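Local coordinates for protein ATP-dependent RNA helicase HrpB (Escherichia coli, PDB 6EUD) that hydrolyses ATP to ADP and phosphate as a DExH-box helicase-family NTPase that binds single-stranded RNA, at residues Glu116-His129 with Arg150-Leu162. Sequence-based numbering, arbitrary orientation.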
# COMPACT_ATOMS: atom_id res chain seq x y z
N GLU A 116 29.00 -5.19 5.20
CA GLU A 116 29.55 -5.85 6.38
C GLU A 116 29.85 -4.82 7.47
O GLU A 116 30.28 -5.19 8.56
CB GLU A 116 30.80 -6.65 6.02
CG GLU A 116 30.47 -8.06 5.55
CD GLU A 116 31.57 -8.65 4.68
OE1 GLU A 116 32.75 -8.28 4.87
OE2 GLU A 116 31.24 -9.48 3.80
N LEU A 117 29.59 -3.55 7.16
CA LEU A 117 29.77 -2.43 8.10
C LEU A 117 31.07 -2.51 8.90
O LEU A 117 31.05 -2.55 10.13
CB LEU A 117 28.58 -2.34 9.06
CG LEU A 117 27.26 -1.84 8.47
CD1 LEU A 117 26.18 -1.88 9.52
CD2 LEU A 117 27.42 -0.44 7.91
N SER A 118 32.18 -2.52 8.17
CA SER A 118 33.51 -2.71 8.75
C SER A 118 33.82 -1.73 9.87
O SER A 118 33.55 -0.53 9.75
CB SER A 118 34.57 -2.60 7.65
OG SER A 118 34.29 -3.48 6.57
N GLY A 119 34.38 -2.23 10.97
CA GLY A 119 34.68 -1.41 12.12
C GLY A 119 33.51 -1.23 13.08
O GLY A 119 33.72 -1.04 14.28
N VAL A 120 32.29 -1.30 12.56
CA VAL A 120 31.09 -1.13 13.38
C VAL A 120 30.79 -2.39 14.20
O VAL A 120 30.81 -3.50 13.66
CB VAL A 120 29.84 -0.80 12.52
CG1 VAL A 120 28.66 -0.40 13.40
CG2 VAL A 120 30.17 0.28 11.49
N GLY A 121 30.49 -2.23 15.48
CA GLY A 121 30.17 -3.35 16.35
C GLY A 121 28.75 -3.34 16.90
O GLY A 121 28.16 -4.39 17.15
N LEU A 122 28.21 -2.16 17.11
CA LEU A 122 26.86 -2.04 17.65
C LEU A 122 26.06 -0.97 16.93
O LEU A 122 26.52 0.15 16.74
CB LEU A 122 26.89 -1.74 19.14
CG LEU A 122 25.60 -1.17 19.72
CD1 LEU A 122 24.46 -2.19 19.69
CD2 LEU A 122 25.84 -0.64 21.13
N VAL A 123 24.85 -1.32 16.52
CA VAL A 123 23.93 -0.35 15.96
C VAL A 123 22.72 -0.18 16.88
O VAL A 123 22.19 -1.17 17.39
CB VAL A 123 23.48 -0.75 14.53
CG1 VAL A 123 22.61 0.33 13.94
CG2 VAL A 123 24.70 -0.98 13.64
N ILE A 124 22.33 1.07 17.11
CA ILE A 124 21.17 1.38 17.95
C ILE A 124 20.05 2.05 17.15
O ILE A 124 20.25 3.11 16.55
CB ILE A 124 21.57 2.30 19.11
CG1 ILE A 124 22.80 1.74 19.83
CG2 ILE A 124 20.39 2.49 20.06
CD1 ILE A 124 23.31 2.64 20.93
N LEU A 125 18.87 1.43 17.16
CA LEU A 125 17.69 1.96 16.50
C LEU A 125 16.78 2.63 17.53
O LEU A 125 16.05 1.96 18.27
CB LEU A 125 16.92 0.86 15.77
CG LEU A 125 17.70 0.02 14.76
CD1 LEU A 125 16.79 -1.03 14.15
CD2 LEU A 125 18.27 0.90 13.68
N ASP A 126 16.81 3.96 17.55
CA ASP A 126 16.10 4.71 18.58
C ASP A 126 14.68 5.06 18.15
O ASP A 126 14.38 5.09 16.96
CB ASP A 126 16.90 5.97 18.94
CG ASP A 126 16.51 6.54 20.28
OD1 ASP A 126 16.68 7.75 20.48
OD2 ASP A 126 16.03 5.77 21.14
N GLU A 127 13.82 5.32 19.13
CA GLU A 127 12.40 5.63 18.90
C GLU A 127 11.75 4.60 17.99
O GLU A 127 11.00 4.95 17.09
CB GLU A 127 12.25 7.04 18.33
CG GLU A 127 13.07 8.09 19.07
CD GLU A 127 12.68 8.25 20.54
OE1 GLU A 127 11.48 8.11 20.86
OE2 GLU A 127 13.57 8.51 21.38
N PHE A 128 12.04 3.33 18.23
CA PHE A 128 11.56 2.26 17.35
C PHE A 128 10.03 2.10 17.35
O PHE A 128 9.45 1.61 16.39
CB PHE A 128 12.20 0.92 17.71
CG PHE A 128 11.95 -0.14 16.68
CD1 PHE A 128 10.92 -1.06 16.83
CD2 PHE A 128 12.73 -0.19 15.53
CE1 PHE A 128 10.68 -2.01 15.85
CE2 PHE A 128 12.49 -1.14 14.55
CZ PHE A 128 11.46 -2.05 14.72
N HIS A 129 9.40 2.51 18.44
CA HIS A 129 7.96 2.40 18.58
C HIS A 129 7.18 3.20 17.52
O HIS A 129 5.99 2.97 17.32
CB HIS A 129 7.55 2.87 19.96
CG HIS A 129 7.97 4.28 20.22
ND1 HIS A 129 9.21 4.60 20.71
CD2 HIS A 129 7.32 5.45 20.02
CE1 HIS A 129 9.31 5.91 20.82
NE2 HIS A 129 8.18 6.45 20.41
N ARG A 150 29.07 -11.18 9.85
CA ARG A 150 29.01 -10.33 11.03
C ARG A 150 28.14 -10.90 12.15
O ARG A 150 27.11 -10.34 12.49
CB ARG A 150 28.52 -8.94 10.64
CG ARG A 150 29.45 -8.19 9.67
CD ARG A 150 30.87 -8.04 10.23
NE ARG A 150 30.86 -7.78 11.67
CZ ARG A 150 30.62 -6.60 12.22
NH1 ARG A 150 30.35 -5.53 11.47
NH2 ARG A 150 30.62 -6.48 13.54
N ASP A 151 28.58 -12.02 12.73
CA ASP A 151 27.88 -12.62 13.87
C ASP A 151 28.36 -12.02 15.19
O ASP A 151 28.02 -12.50 16.27
CB ASP A 151 28.05 -14.15 13.88
CG ASP A 151 29.50 -14.60 14.00
OD1 ASP A 151 30.41 -13.81 13.67
OD2 ASP A 151 29.74 -15.75 14.42
N ASP A 152 29.15 -10.95 15.07
CA ASP A 152 29.70 -10.21 16.20
C ASP A 152 29.03 -8.85 16.33
O ASP A 152 29.14 -8.19 17.36
CB ASP A 152 31.20 -10.00 16.01
CG ASP A 152 31.49 -9.10 14.83
OD1 ASP A 152 31.38 -9.57 13.67
OD2 ASP A 152 31.78 -7.91 15.05
N LEU A 153 28.38 -8.44 15.25
CA LEU A 153 27.69 -7.15 15.20
C LEU A 153 26.45 -7.15 16.09
O LEU A 153 25.44 -7.77 15.76
CB LEU A 153 27.30 -6.81 13.75
CG LEU A 153 26.41 -5.58 13.54
CD1 LEU A 153 27.13 -4.27 13.86
CD2 LEU A 153 25.84 -5.56 12.12
N LYS A 154 26.52 -6.44 17.21
CA LYS A 154 25.41 -6.41 18.17
C LYS A 154 24.36 -5.40 17.73
O LYS A 154 24.63 -4.59 16.85
CB LYS A 154 25.92 -6.08 19.57
CG LYS A 154 26.96 -7.04 20.09
CD LYS A 154 27.50 -6.58 21.42
CE LYS A 154 28.63 -7.48 21.90
NZ LYS A 154 29.17 -7.02 23.20
N LEU A 155 23.19 -5.44 18.36
CA LEU A 155 22.07 -4.60 17.92
C LEU A 155 21.15 -4.20 19.07
O LEU A 155 20.52 -5.05 19.71
CB LEU A 155 21.28 -5.35 16.84
CG LEU A 155 20.19 -4.60 16.08
CD1 LEU A 155 20.81 -3.41 15.40
CD2 LEU A 155 19.53 -5.52 15.08
N LEU A 156 21.06 -2.89 19.32
CA LEU A 156 20.18 -2.39 20.38
C LEU A 156 18.94 -1.65 19.85
O LEU A 156 19.03 -0.60 19.23
CB LEU A 156 20.95 -1.46 21.31
CG LEU A 156 20.11 -0.87 22.45
CD1 LEU A 156 19.44 -1.97 23.26
CD2 LEU A 156 21.00 -0.03 23.34
N ILE A 157 17.77 -2.20 20.13
CA ILE A 157 16.55 -1.56 19.70
C ILE A 157 15.89 -0.89 20.90
O ILE A 157 15.54 -1.55 21.88
CB ILE A 157 15.60 -2.57 19.04
CG1 ILE A 157 16.33 -3.23 17.87
CG2 ILE A 157 14.32 -1.89 18.57
CD1 ILE A 157 15.55 -4.31 17.19
N MET A 158 15.74 0.43 20.81
CA MET A 158 15.18 1.22 21.90
C MET A 158 13.77 1.68 21.57
O MET A 158 13.54 2.36 20.56
CB MET A 158 16.04 2.44 22.20
CG MET A 158 17.43 2.15 22.75
SD MET A 158 18.25 3.72 23.11
CE MET A 158 19.83 3.16 23.69
N SER A 159 12.85 1.33 22.44
CA SER A 159 11.47 1.73 22.31
C SER A 159 11.07 2.51 23.56
O SER A 159 11.55 2.22 24.66
CB SER A 159 10.60 0.50 22.09
OG SER A 159 9.22 0.82 22.02
N ALA A 160 10.20 3.50 23.40
CA ALA A 160 9.75 4.29 24.54
C ALA A 160 8.44 3.76 25.13
O ALA A 160 8.00 4.22 26.19
CB ALA A 160 9.61 5.77 24.15
N THR A 161 7.81 2.81 24.45
CA THR A 161 6.54 2.26 24.93
C THR A 161 6.81 0.98 25.68
O THR A 161 7.69 0.21 25.29
CB THR A 161 5.55 1.96 23.81
OG1 THR A 161 5.98 0.79 23.08
CG2 THR A 161 5.39 3.18 22.88
N LEU A 162 6.01 0.75 26.72
CA LEU A 162 6.28 -0.31 27.67
C LEU A 162 6.50 -1.63 26.99
O LEU A 162 7.63 -2.13 26.98
CB LEU A 162 5.15 -0.41 28.71
CG LEU A 162 5.56 -0.90 30.10
CD1 LEU A 162 7.02 -0.59 30.41
CD2 LEU A 162 4.64 -0.28 31.13
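Strands 120-125 and 154-159 run parallel, their axes 4.7 Å apart, bonded from Lys154 N to Gly121 O through to Phe128 N on Met158 O; helix 133-145 joins them in a beta-alpha-beta crossover. Leucines and beta-branched valine and isoleucine fill the buried faces, while Lys154, at the margin, sends NZ to Asp21. Leu122, Leu156 and Met158 pack toward helix 40-45, and Ile124 CG2 meets Met158 CE at 3.7 Å. On the other face, beneath helix 133-145, Ile157 CG2 lies anti to its backbone N and rests over the Phe128 ring, 4.0 Å from the centroid, a CH-pi contact. At the strand entrance Arg150, bent at chi2 and chi3, grips Val120 O end-on with NH1 and NH2 through two bent bonds (about 140°), while NH1 makes a straighter, in-plane bond to Glu116 O (2.9 Å). NE hydrogen-bonds Asp152 OD1 on its syn side, within a salt bridge. With alanine replacing Arg150, Val120 O and Glu116 O would probably lose these donors and Asp152 its cationic mate. At the far end Asp126 OD1 hydrogen-bonds to Ser37 OG and Glu127 pairs with Lys36, consistent with an apolar, backbone-paired core presenting the acidic DEFH motif beside the predicted ATP site.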